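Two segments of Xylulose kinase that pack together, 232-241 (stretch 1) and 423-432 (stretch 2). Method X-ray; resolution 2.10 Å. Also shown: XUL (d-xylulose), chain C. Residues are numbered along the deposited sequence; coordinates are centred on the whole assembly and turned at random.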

# COMPACT_ATOMS: atom_id res chain seq x y z
N GLY A 232 -19.99 -33.67 -0.68
CA GLY A 232 -19.39 -32.45 -0.20
C GLY A 232 -19.94 -31.26 -0.95
O GLY A 232 -20.38 -31.39 -2.08
N ASP A 233 -19.90 -30.10 -0.31
CA ASP A 233 -20.51 -28.90 -0.87
C ASP A 233 -20.06 -28.53 -2.28
O ASP A 233 -20.88 -28.24 -3.13
N ASN A 234 -18.76 -28.55 -2.53
CA ASN A 234 -18.25 -28.34 -3.88
C ASN A 234 -18.82 -29.31 -4.90
O ASN A 234 -19.43 -28.90 -5.87
N ALA A 235 -18.63 -30.60 -4.68
CA ALA A 235 -19.08 -31.61 -5.62
C ALA A 235 -20.58 -31.56 -5.85
O ALA A 235 -21.04 -31.67 -6.97
N ALA A 236 -21.34 -31.36 -4.78
CA ALA A 236 -22.79 -31.23 -4.90
C ALA A 236 -23.21 -30.01 -5.69
O ALA A 236 -24.07 -30.09 -6.54
N GLY A 237 -22.61 -28.87 -5.38
CA GLY A 237 -22.68 -27.70 -6.22
C GLY A 237 -22.46 -27.96 -7.70
O GLY A 237 -23.23 -27.53 -8.52
N ALA A 238 -21.39 -28.68 -8.01
CA ALA A 238 -21.07 -29.01 -9.38
C ALA A 238 -22.18 -29.82 -10.02
O ALA A 238 -22.48 -29.63 -11.19
N VAL A 239 -22.76 -30.74 -9.26
CA VAL A 239 -23.82 -31.55 -9.79
C VAL A 239 -25.06 -30.70 -10.11
O VAL A 239 -25.74 -30.93 -11.11
N GLY A 240 -25.36 -29.74 -9.25
CA GLY A 240 -26.46 -28.83 -9.47
C GLY A 240 -26.28 -27.98 -10.70
O GLY A 240 -27.23 -27.53 -11.27
N VAL A 241 -25.04 -27.78 -11.10
CA VAL A 241 -24.71 -26.86 -12.17
C VAL A 241 -24.56 -27.64 -13.46
O VAL A 241 -24.52 -27.07 -14.53
N GLY A 423 -27.01 -23.12 -4.99
CA GLY A 423 -25.93 -23.70 -4.23
C GLY A 423 -26.00 -25.21 -4.15
O GLY A 423 -26.77 -25.85 -4.84
N PRO A 424 -25.17 -25.77 -3.27
CA PRO A 424 -25.10 -27.21 -3.08
C PRO A 424 -26.42 -27.89 -2.79
O PRO A 424 -26.56 -29.05 -3.12
N ALA A 425 -27.37 -27.19 -2.19
CA ALA A 425 -28.70 -27.73 -1.96
C ALA A 425 -29.36 -28.23 -3.24
O ALA A 425 -30.02 -29.26 -3.24
N LEU A 426 -29.18 -27.48 -4.32
CA LEU A 426 -29.63 -27.89 -5.64
C LEU A 426 -29.08 -29.26 -6.06
O LEU A 426 -29.83 -30.14 -6.40
N GLY A 427 -27.77 -29.41 -6.01
CA GLY A 427 -27.14 -30.68 -6.32
C GLY A 427 -27.60 -31.81 -5.42
O GLY A 427 -27.86 -32.92 -5.86
N ALA A 428 -27.71 -31.54 -4.12
CA ALA A 428 -28.30 -32.47 -3.18
C ALA A 428 -29.67 -32.99 -3.64
O ALA A 428 -29.91 -34.18 -3.64
N ALA A 429 -30.55 -32.08 -4.02
CA ALA A 429 -31.86 -32.47 -4.50
C ALA A 429 -31.75 -33.25 -5.80
O ALA A 429 -32.44 -34.23 -5.99
N ARG A 430 -30.86 -32.81 -6.67
CA ARG A 430 -30.64 -33.47 -7.95
C ARG A 430 -30.29 -34.93 -7.71
O ARG A 430 -30.75 -35.82 -8.40
N LEU A 431 -29.48 -35.16 -6.70
CA LEU A 431 -29.08 -36.50 -6.36
C LEU A 431 -30.25 -37.35 -5.91
O LEU A 431 -30.36 -38.49 -6.28
N ALA A 432 -31.14 -36.77 -5.12
CA ALA A 432 -32.34 -37.45 -4.69
C ALA A 432 -33.27 -37.80 -5.86
O ALA A 432 -33.82 -38.88 -5.92

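The two helices cross at 72° with axes only 6.5 Å apart, a closeness that glycine makes possible. Gly240 and Gly427 meet with their CA atoms 3.7 Å apart. A CB on Gly427 would lie 1.6 Å from Ala236 O, and one on Gly240 would clash with Gly427 N. Without them, Gly427 CA approaches Ala236 O at 3.1 Å in a nearly straight CA-H...O contact; no conventional hydrogen bond joins the stretches.

Pro424 covers the most surface. Its CA-to-CB bond points sideways, and its C-gamma exo ring sets CG 3.3 Å from Asp233 O. Proline lacks an N-H, which costs little at a helix start. Ala236, pointing toward the other helix, sets its CB 4.3 Å from Pro424 CB and 3.8 Å from Pro424 O, a small methyl with no polar group to satisfy.

Val239 also points inward. Its t rotamer puts CG1 4.0 Å from Gly427 O, 4.1 Å from Arg430 CB and 4.4 Å from Leu431 CG; an apolar side chain suits these mostly carbon neighbours. Leu426 (t, p) brings CD2 to 3.6 Å from Gly240 O. Arg430 points toward the other helix, chi1 (-92°) and chi2 (-23°) between wells; its NH1, 3.9 Å from Gly240 O, is buried without a polar partner.

Water 1 bridges the backbones, donating to Gly237 O and Gly423 O, its oxygen 3.0 Å from both. The p rotamer of Asp233 leads its carboxylate away from the interface, where OD2 accepts a 2.9 Å hydrogen bond from O5 of d-xylulose.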

# COMPACT_ATOMS: atom_id res chain seq x y z
CB ASP A 233 -20.44 -27.72 0.09
CG ASP A 233 -19.02 -27.34 0.46
OD1 ASP A 233 -18.06 -27.91 -0.08
OD2 ASP A 233 -18.77 -26.46 1.29
CB ASN A 234 -16.73 -28.33 -3.92
CG ASN A 234 -16.13 -27.20 -3.12
OD1 ASN A 234 -16.48 -26.06 -3.29
ND2 ASN A 234 -15.21 -27.53 -2.24
CB ALA A 235 -18.65 -32.98 -5.20
CB ALA A 236 -23.45 -31.24 -3.54
CB ALA A 238 -19.78 -29.75 -9.47
CB VAL A 239 -24.17 -32.70 -8.80
CG1 VAL A 239 -25.52 -33.29 -9.14
CG2 VAL A 239 -23.09 -33.80 -8.84
CB VAL A 241 -23.43 -26.06 -11.81
CG1 VAL A 241 -22.67 -25.62 -13.01
CG2 VAL A 241 -23.78 -24.90 -10.93
CB PRO A 424 -24.16 -27.33 -1.89
CG PRO A 424 -23.27 -26.18 -2.02
CD PRO A 424 -24.12 -25.08 -2.51
CB ALA A 425 -29.57 -26.73 -1.25
CB LEU A 426 -29.30 -26.84 -6.68
CG LEU A 426 -29.83 -27.11 -8.08
CD1 LEU A 426 -31.28 -27.36 -8.00
CD2 LEU A 426 -29.52 -25.98 -9.02
CB ALA A 428 -28.39 -31.85 -1.81
CB ALA A 429 -32.74 -31.28 -4.66
CB ARG A 430 -29.52 -32.78 -8.73
CG ARG A 430 -29.94 -31.67 -9.70
CD ARG A 430 -31.37 -31.79 -10.15
NE ARG A 430 -31.95 -30.50 -10.55
CZ ARG A 430 -31.41 -29.67 -11.41
NH1 ARG A 430 -30.25 -29.98 -11.96
NH2 ARG A 430 -32.01 -28.54 -11.71
CB LEU A 431 -27.94 -36.48 -5.34
CG LEU A 431 -26.58 -36.07 -5.89
CD1 LEU A 431 -25.64 -35.72 -4.78
CD2 LEU A 431 -25.99 -37.17 -6.74
CB ALA A 432 -33.06 -36.63 -3.66
C1 XUL C . -11.81 -27.58 0.60
C2 XUL C . -12.94 -26.66 0.17
C3 XUL C . -14.32 -26.98 0.64
C4 XUL C . -14.69 -25.86 1.58
C5 XUL C . -15.87 -26.20 2.46
O1 XUL C . -11.70 -28.68 -0.26
O2 XUL C . -12.66 -25.31 -0.11
O3 XUL C . -14.21 -28.14 1.41
O4 XUL C . -13.55 -25.65 2.36
O5 XUL C . -16.27 -27.51 2.21
O HOH W 1 -25.78 -26.32 -7.60